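Local coordinates for protein aldo-keto Reductase, OXIDOREDUCTASE (Salmonella typhimurium, PDB 5T79) that probably works as an NADPH-dependent aldo-keto reductase that can reduce 3-hydroxybutanal to 1,3-butanediol, at residues Ala162-Ile167 against Pro188-Gln193; Ser218-Pro223 against Thr292-Gly297. One frame throughout, in Å; residues are numbered along the deposited sequence.

Interaction 1: Ala162-Ile167 against Pro188-Gln193; sequences ALYVGI and PCLIHQ. With NDP (NADPH dihydro-nicotinamide-adenine-dinucleotide phosphate), chain E.
The imidazole of His192 takes the carbonyl oxygen of Ile167 over one face, while its CD2 carbon meets both the inner and the end carbon of the Ile167 chain: CG1 and CD1 each lie 3.8 Å from His192 CD2. Ile167 CG1 sits between its backbone N and carbonyl carbon (chi1 57°), and this rotation swings the CG1-CD1 arm obliquely across to the ring's CD2. The polar end of the imidazole is used elsewhere, NE2 being hydrogen-bonded to the carbonyl of Tyr170. The other ring, that of Tyr164, is met obliquely by Leu190: CD2 of Leu190 approaches CB of Tyr164 to 3.7 Å, and Leu190 CD1 reaches Tyr164 CD2. Between these two clusters the backbones run parallel, their short strand axes at 39°. Ile167 is gripped from both of its peptide ends, since its N donates to Ile191 O at 3.1 Å and its O accepts from Gln193 N at 2.9 Å. Farther back, Leu190 N gives a bond of 3.0 Å to Val165 O, and a water spans Val165 N and Pro188 O. Gln193 carries its chain extended beyond CG, with CG anti to the backbone N, which delivers OE1 to the carboxamide of NADPH. N7N of the cofactor donates to Gln193 OE1 at 3.1 Å and a nearly straight 169°, while Gln193 NE2 is bonded to Asp61, which is consistent with OE1 facing the cofactor and NE2 facing Asp61. With helix 172-185 linking the two strands and Cys189 packed on it, the arrangement is a beta-alpha-beta unit of the TIM barrel of aldo-keto reductases, whose strand end 191-193 delivers a nicotinamide-binding glutamine.

Interaction 2: Ser218-Pro223 against Thr292-Gly297; sequences SIAFSP and TSVLIG. With NDP (NADPH dihydro-nicotinamide-adenine-dinucleotide phosphate), chain E.
Ser218 O receives two backbone donors from the opposing segment: Ser293 N at 3.1 Å, in the carbonyl plane, and Thr292 N, whose bond is weak because it bends to 128°. Thr292 also answers with its side chain, for OG1 accepts from Ser218 N at 2.9 Å and an almost straight 173°. That position follows from a first torsion placing OG1 anti to the carbonyl carbon, beside its own N (chi1 -41°). The parallel ladder continues with Ala220 N donating to Ser293 O and Leu295 N donating to Ala220 O at 2.9 Å. On the face shared by Ile219, Ser293 and Leu295, the side chains of Ile219 and Leu295 cross, with Ile219 CG1 3.7 Å from Leu295 CB. Val294, on the face it shares with Ala220, and Pro223, beyond the strand, both pack on Leu282 of helix 277-285.

Beyond the strands the cofactor takes over. The Phe221 ring carries the nicotinamide over one face, NADPH C3N standing 3.4 Å above the plane near its centre. Leu295 CD2 packs against the adjoining ribose, 3.4 Å from O4D of NADPH. Gly297 N donates to the pyrophosphate oxygen O1A of NADPH at 3.2 Å. The chemistry thus divides by position: paired peptides hold the strands, whereas the residues beyond this pairing offer an aromatic face to the nicotinamide and a backbone N-H whose positive end may partly offset the pyrophosphate's negative charge.

Interactions 1 and 2 lie in series along the chain, with centres about 15 Å apart, but strands 191-193 and 217-220 are neighbours in the same barrel sheet. A probable hydrogen bond of 3.1 Å from Ile219 N to His192 O joins them, and Ile191 CD1 packs on Ile219 CG2 at 3.6 Å. The two contacts also converge on one cofactor: Gln193 bonds the carboxamide, Phe221 lies against the nicotinamide ring and its carboxamide, and 292-297 meets the ribose and pyrophosphate. Gln193 also touches both segments of interaction 2, its OE1 lying 3.7 Å from Leu295 CD2 and its CG 3.5 Å from Ile219 O. Asp61 and Ser168 also bond to NADPH.

Interaction 1: Ala162-Ile167 against Pro188-Gln193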
loop_
_atom_site.group_PDB
_atom_site.type_symbol
_atom_site.label_atom_id
_atom_site.label_comp_id
_atom_site.label_asym_id
_atom_site.label_seq_id
_atom_site.Cartn_x
_atom_site.Cartn_y
_atom_site.Cartn_z
ATOM N N ALA A 162 -13.464 -12.280 1.818
ATOM C CA ALA A 162 -12.094 -11.890 1.400
ATOM C C ALA A 162 -11.431 -13.082 0.738
ATOM O O ALA A 162 -11.612 -14.198 1.221
ATOM C CB ALA A 162 -11.263 -11.446 2.591
ATOM N N LEU A 163 -10.660 -12.879 -0.320
ATOM C CA LEU A 163 -9.955 -14.008 -0.936
ATOM C C LEU A 163 -8.697 -14.333 -0.142
ATOM O O LEU A 163 -8.347 -15.498 -0.002
ATOM C CB LEU A 163 -9.579 -13.730 -2.401
ATOM C CG LEU A 163 -10.751 -13.548 -3.390
ATOM C CD1 LEU A 163 -10.258 -13.560 -4.813
ATOM C CD2 LEU A 163 -11.822 -14.637 -3.195
ATOM N N TYR A 164 -8.001 -13.288 0.340
ATOM C CA TYR A 164 -6.759 -13.402 1.116
ATOM C C TYR A 164 -6.782 -12.400 2.243
ATOM O O TYR A 164 -7.615 -11.482 2.247
ATOM C CB TYR A 164 -5.518 -13.094 0.239
ATOM C CG TYR A 164 -5.339 -13.916 -1.016
ATOM C CD1 TYR A 164 -5.893 -13.504 -2.229
ATOM C CD2 TYR A 164 -4.554 -15.068 -1.012
ATOM C CE1 TYR A 164 -5.685 -14.227 -3.399
ATOM C CE2 TYR A 164 -4.306 -15.779 -2.191
ATOM C CZ TYR A 164 -4.871 -15.352 -3.377
ATOM O OH TYR A 164 -4.597 -16.025 -4.542
ATOM N N VAL A 165 -5.840 -12.547 3.180
ATOM C CA VAL A 165 -5.736 -11.632 4.317
ATOM C C VAL A 165 -4.313 -11.144 4.479
ATOM O O VAL A 165 -3.380 -11.774 3.972
ATOM C CB VAL A 165 -6.295 -12.204 5.652
ATOM C CG1 VAL A 165 -7.814 -12.357 5.575
ATOM C CG2 VAL A 165 -5.605 -13.518 6.055
ATOM N N GLY A 166 -4.166 -10.034 5.207
ATOM C CA GLY A 166 -2.855 -9.468 5.486
ATOM C C GLY A 166 -2.810 -8.771 6.823
ATOM O O GLY A 166 -3.844 -8.648 7.493
ATOM N N ILE A 167 -1.606 -8.313 7.210
ATOM C CA ILE A 167 -1.394 -7.546 8.444
ATOM C C ILE A 167 -0.625 -6.290 8.056
ATOM O O ILE A 167 0.115 -6.280 7.065
ATOM C CB ILE A 167 -0.677 -8.366 9.552
ATOM C CG1 ILE A 167 0.691 -8.914 9.053
ATOM C CG2 ILE A 167 -1.606 -9.471 10.122
ATOM C CD1 ILE A 167 1.524 -9.703 10.140
ATOM N N PRO A 188 -3.145 -18.979 5.188
ATOM C CA PRO A 188 -1.824 -18.333 5.337
ATOM C C PRO A 188 -1.834 -16.844 5.032
ATOM O O PRO A 188 -2.509 -16.399 4.096
ATOM C CB PRO A 188 -0.916 -19.085 4.349
ATOM C CG PRO A 188 -1.802 -19.857 3.488
ATOM C CD PRO A 188 -3.121 -20.056 4.177
ATOM N N CYS A 189 -1.095 -16.070 5.845
ATOM C CA CYS A 189 -0.979 -14.627 5.651
ATOM C C CYS A 189 -0.402 -14.341 4.268
ATOM O O CYS A 189 0.680 -14.812 3.964
ATOM C CB CYS A 189 -0.091 -14.028 6.735
ATOM S SG CYS A 189 -0.026 -12.229 6.694
ATOM N N LEU A 190 -1.103 -13.575 3.443
ATOM C CA LEU A 190 -0.568 -13.282 2.107
ATOM C C LEU A 190 0.538 -12.243 2.146
ATOM O O LEU A 190 1.531 -12.351 1.406
ATOM C CB LEU A 190 -1.700 -12.766 1.162
ATOM C CG LEU A 190 -1.249 -12.344 -0.263
ATOM C CD1 LEU A 190 -0.843 -13.552 -1.088
ATOM C CD2 LEU A 190 -2.341 -11.562 -1.027
ATOM N N ILE A 191 0.332 -11.185 2.964
ATOM C CA ILE A 191 1.141 -9.985 2.868
ATOM C C ILE A 191 1.209 -9.192 4.168
ATOM O O ILE A 191 0.321 -9.264 5.019
ATOM C CB ILE A 191 0.485 -9.116 1.713
ATOM C CG1 ILE A 191 1.398 -7.931 1.247
ATOM C CG2 ILE A 191 -0.964 -8.624 2.061
ATOM C CD1 ILE A 191 0.975 -7.348 -0.137
ATOM N N HIS A 192 2.262 -8.381 4.259
ATOM C CA HIS A 192 2.486 -7.426 5.326
ATOM C C HIS A 192 2.633 -6.071 4.682
ATOM O O HIS A 192 3.363 -5.932 3.697
ATOM C CB HIS A 192 3.753 -7.789 6.119
ATOM C CG HIS A 192 3.963 -6.968 7.364
ATOM N ND1 HIS A 192 4.046 -5.581 7.319
ATOM C CD2 HIS A 192 4.153 -7.373 8.638
ATOM C CE1 HIS A 192 4.288 -5.190 8.564
ATOM N NE2 HIS A 192 4.354 -6.232 9.395
ATOM N N GLN A 193 1.941 -5.070 5.231
ATOM C CA GLN A 193 2.043 -3.710 4.759
ATOM C C GLN A 193 2.720 -2.850 5.833
ATOM O O GLN A 193 2.044 -2.317 6.721
ATOM C CB GLN A 193 0.672 -3.146 4.378
ATOM C CG GLN A 193 0.751 -1.710 3.835
ATOM C CD GLN A 193 -0.555 -1.212 3.288
ATOM O OE1 GLN A 193 -0.982 -0.120 3.631
ATOM N NE2 GLN A 193 -1.231 -1.974 2.426
HETATM P PA NDP E . 3.584 8.626 -0.837
HETATM O O1A NDP E . 3.814 7.956 -2.157
HETATM O O2A NDP E . 4.504 8.578 0.299
HETATM O O5B NDP E . 3.277 10.196 -1.023
HETATM C C5B NDP E . 2.094 10.482 -1.795
HETATM C C4B NDP E . 1.869 11.964 -1.914
HETATM O O4B NDP E . 3.108 12.612 -2.282
HETATM C C3B NDP E . 0.848 12.341 -2.986
HETATM O O3B NDP E . -0.450 12.473 -2.410
HETATM C C2B NDP E . 1.393 13.646 -3.552
HETATM O O2B NDP E . 0.934 14.781 -2.786
HETATM C C1B NDP E . 2.904 13.495 -3.368
HETATM N N9A NDP E . 3.611 12.964 -4.529
HETATM C C8A NDP E . 3.606 11.678 -5.001
HETATM N N7A NDP E . 4.349 11.496 -6.066
HETATM C C5A NDP E . 4.875 12.754 -6.318
HETATM C C6A NDP E . 5.695 13.252 -7.352
HETATM N N6A NDP E . 6.264 12.484 -8.287
HETATM N N1A NDP E . 5.961 14.578 -7.356
HETATM C C2A NDP E . 5.483 15.336 -6.362
HETATM N N3A NDP E . 4.723 14.975 -5.325
HETATM C C4A NDP E . 4.434 13.667 -5.373
HETATM O O3 NDP E . 2.253 7.859 -0.438
HETATM P PN NDP E . 1.438 8.031 0.927
HETATM O O1N NDP E . 0.352 8.928 0.458
HETATM O O2N NDP E . 2.307 8.443 2.106
HETATM O O5D NDP E . 0.870 6.592 1.424
HETATM C C5D NDP E . 0.921 5.509 0.455
HETATM C C4D NDP E . -0.294 4.619 0.575
HETATM O O4D NDP E . -0.105 3.718 1.682
HETATM C C3D NDP E . -1.621 5.305 0.846
HETATM O O3D NDP E . -2.179 5.811 -0.357
HETATM C C2D NDP E . -2.429 4.206 1.551
HETATM O O2D NDP E . -3.198 3.321 0.737
HETATM C C1D NDP E . -1.339 3.451 2.317
HETATM N N1N NDP E . -1.191 3.889 3.720
HETATM C C2N NDP E . -1.378 2.914 4.699
HETATM C C3N NDP E . -1.267 3.176 6.013
HETATM C C7N NDP E . -1.197 2.027 6.982
HETATM O O7N NDP E . -1.160 2.340 8.182
HETATM N N7N NDP E . -1.221 0.757 6.575
HETATM C C4N NDP E . -1.170 4.603 6.482
HETATM C C5N NDP E . -0.718 5.517 5.394
HETATM C C6N NDP E . -0.759 5.186 4.119
HETATM P P2B NDP E . 0.346 16.196 -3.325
HETATM O O1X NDP E . -1.057 16.511 -2.959
HETATM O O2X NDP E . 1.354 17.168 -2.727
HETATM O O3X NDP E . 0.591 16.160 -4.829
HETATM O O HOH W 1 -4.615 -15.264 2.880
#

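Interaction 2: Ser218-Pro223 against Thr292-Gly297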
loop_
_atom_site.group_PDB
_atom_site.type_symbol
_atom_site.label_atom_id
_atom_site.label_comp_id
_atom_site.label_asym_id
_atom_site.label_seq_id
_atom_site.Cartn_x
_atom_site.Cartn_y
_atom_site.Cartn_z
ATOM N N SER A 218 5.244 -8.313 0.772
ATOM C CA SER A 218 5.310 -7.023 1.439
ATOM C C SER A 218 5.024 -5.898 0.478
ATOM O O SER A 218 5.472 -5.914 -0.674
ATOM C CB SER A 218 6.680 -6.824 2.099
ATOM O OG SER A 218 7.713 -7.047 1.153
ATOM N N ILE A 219 4.332 -4.867 0.978
ATOM C CA ILE A 219 3.985 -3.703 0.173
ATOM C C ILE A 219 4.327 -2.451 1.015
ATOM O O ILE A 219 3.739 -2.232 2.075
ATOM C CB ILE A 219 2.511 -3.761 -0.336
ATOM C CG1 ILE A 219 2.175 -2.541 -1.228
ATOM C CG2 ILE A 219 1.457 -3.946 0.818
ATOM C CD1 ILE A 219 0.925 -2.700 -2.062
ATOM N N ALA A 220 5.309 -1.664 0.552
ATOM C CA ALA A 220 5.794 -0.495 1.289
ATOM C C ALA A 220 4.855 0.688 1.198
ATOM O O ALA A 220 4.620 1.206 0.108
ATOM C CB ALA A 220 7.178 -0.098 0.778
ATOM N N PHE A 221 4.348 1.153 2.348
ATOM C CA PHE A 221 3.491 2.321 2.317
ATOM C C PHE A 221 4.326 3.533 2.733
ATOM O O PHE A 221 5.382 3.384 3.361
ATOM C CB PHE A 221 2.215 2.125 3.112
ATOM C CG PHE A 221 2.256 2.359 4.580
ATOM C CD1 PHE A 221 2.126 3.643 5.098
ATOM C CD2 PHE A 221 2.296 1.291 5.464
ATOM C CE1 PHE A 221 2.142 3.861 6.471
ATOM C CE2 PHE A 221 2.258 1.507 6.844
ATOM C CZ PHE A 221 2.180 2.787 7.340
ATOM N N SER A 222 3.864 4.730 2.359
ATOM C CA SER A 222 4.583 6.004 2.543
ATOM C C SER A 222 6.024 5.871 1.980
ATOM O O SER A 222 6.999 6.218 2.663
ATOM C CB SER A 222 4.584 6.447 4.007
ATOM O OG SER A 222 4.877 7.832 4.067
ATOM N N PRO A 223 6.195 5.346 0.736
ATOM C CA PRO A 223 7.566 5.180 0.195
ATOM C C PRO A 223 8.251 6.496 -0.169
ATOM O O PRO A 223 9.456 6.508 -0.433
ATOM C CB PRO A 223 7.332 4.336 -1.050
ATOM C CG PRO A 223 5.972 4.794 -1.547
ATOM C CD PRO A 223 5.187 4.892 -0.256
ATOM N N THR A 292 7.720 -6.702 -2.241
ATOM C CA THR A 292 6.939 -7.049 -3.445
ATOM C C THR A 292 6.549 -5.835 -4.243
ATOM O O THR A 292 6.646 -5.847 -5.474
ATOM C CB THR A 292 5.626 -7.800 -3.092
ATOM O OG1 THR A 292 5.879 -8.727 -2.052
ATOM C CG2 THR A 292 4.968 -8.463 -4.319
ATOM N N SER A 293 5.994 -4.830 -3.566
ATOM C CA SER A 293 5.440 -3.678 -4.269
ATOM C C SER A 293 5.635 -2.381 -3.470
ATOM O O SER A 293 5.835 -2.416 -2.256
ATOM C CB SER A 293 3.943 -3.916 -4.493
ATOM O OG SER A 293 3.341 -2.917 -5.315
ATOM N N VAL A 294 5.590 -1.240 -4.166
ATOM C CA VAL A 294 5.682 0.090 -3.572
ATOM C C VAL A 294 4.289 0.751 -3.734
ATOM O O VAL A 294 3.734 0.758 -4.835
ATOM C CB VAL A 294 6.870 0.883 -4.182
ATOM C CG1 VAL A 294 6.565 1.478 -5.553
ATOM C CG2 VAL A 294 7.373 1.931 -3.230
ATOM N N LEU A 295 3.674 1.172 -2.611
ATOM C CA LEU A 295 2.315 1.705 -2.624
ATOM C C LEU A 295 2.367 3.218 -2.625
ATOM O O LEU A 295 2.674 3.821 -1.609
ATOM C CB LEU A 295 1.557 1.135 -1.395
ATOM C CG LEU A 295 0.092 1.475 -1.204
ATOM C CD1 LEU A 295 -0.758 1.064 -2.414
ATOM C CD2 LEU A 295 -0.443 0.797 0.061
ATOM N N ILE A 296 2.074 3.828 -3.772
ATOM C CA ILE A 296 2.151 5.285 -3.896
ATOM C C ILE A 296 0.804 5.968 -3.597
ATOM O O ILE A 296 -0.258 5.357 -3.651
ATOM C CB ILE A 296 2.678 5.684 -5.325
ATOM C CG1 ILE A 296 1.673 5.329 -6.444
ATOM C CG2 ILE A 296 4.067 5.067 -5.614
ATOM C CD1 ILE A 296 1.791 6.169 -7.771
ATOM N N GLY A 297 0.891 7.247 -3.260
ATOM C CA GLY A 297 -0.255 8.137 -3.161
ATOM C C GLY A 297 -0.144 9.055 -4.369
ATOM O O GLY A 297 0.958 9.235 -4.913
HETATM P PA NDP E . 3.584 8.626 -0.837
HETATM O O1A NDP E . 3.814 7.956 -2.157
HETATM O O2A NDP E . 4.504 8.578 0.299
HETATM O O5B NDP E . 3.277 10.196 -1.023
HETATM C C5B NDP E . 2.094 10.482 -1.795
HETATM C C4B NDP E . 1.869 11.964 -1.914
HETATM O O4B NDP E . 3.108 12.612 -2.282
HETATM C C3B NDP E . 0.848 12.341 -2.986
HETATM O O3B NDP E . -0.450 12.473 -2.410
HETATM C C2B NDP E . 1.393 13.646 -3.552
HETATM O O2B NDP E . 0.934 14.781 -2.786
HETATM C C1B NDP E . 2.904 13.495 -3.368
HETATM N N9A NDP E . 3.611 12.964 -4.529
HETATM C C8A NDP E . 3.606 11.678 -5.001
HETATM N N7A NDP E . 4.349 11.496 -6.066
HETATM C C5A NDP E . 4.875 12.754 -6.318
HETATM C C6A NDP E . 5.695 13.252 -7.352
HETATM N N6A NDP E . 6.264 12.484 -8.287
HETATM N N1A NDP E . 5.961 14.578 -7.356
HETATM C C2A NDP E . 5.483 15.336 -6.362
HETATM N N3A NDP E . 4.723 14.975 -5.325
HETATM C C4A NDP E . 4.434 13.667 -5.373
HETATM O O3 NDP E . 2.253 7.859 -0.438
HETATM P PN NDP E . 1.438 8.031 0.927
HETATM O O1N NDP E . 0.352 8.928 0.458
HETATM O O2N NDP E . 2.307 8.443 2.106
HETATM O O5D NDP E . 0.870 6.592 1.424
HETATM C C5D NDP E . 0.921 5.509 0.455
HETATM C C4D NDP E . -0.294 4.619 0.575
HETATM O O4D NDP E . -0.105 3.718 1.682
HETATM C C3D NDP E . -1.621 5.305 0.846
HETATM O O3D NDP E . -2.179 5.811 -0.357
HETATM C C2D NDP E . -2.429 4.206 1.551
HETATM O O2D NDP E . -3.198 3.321 0.737
HETATM C C1D NDP E . -1.339 3.451 2.317
HETATM N N1N NDP E . -1.191 3.889 3.720
HETATM C C2N NDP E . -1.378 2.914 4.699
HETATM C C3N NDP E . -1.267 3.176 6.013
HETATM C C7N NDP E . -1.197 2.027 6.982
HETATM O O7N NDP E . -1.160 2.340 8.182
HETATM N N7N NDP E . -1.221 0.757 6.575
HETATM C C4N NDP E . -1.170 4.603 6.482
HETATM C C5N NDP E . -0.718 5.517 5.394
HETATM C C6N NDP E . -0.759 5.186 4.119
HETATM P P2B NDP E . 0.346 16.196 -3.325
HETATM O O1X NDP E . -1.057 16.511 -2.959
HETATM O O2X NDP E . 1.354 17.168 -2.727
HETATM O O3X NDP E . 0.591 16.160 -4.829
#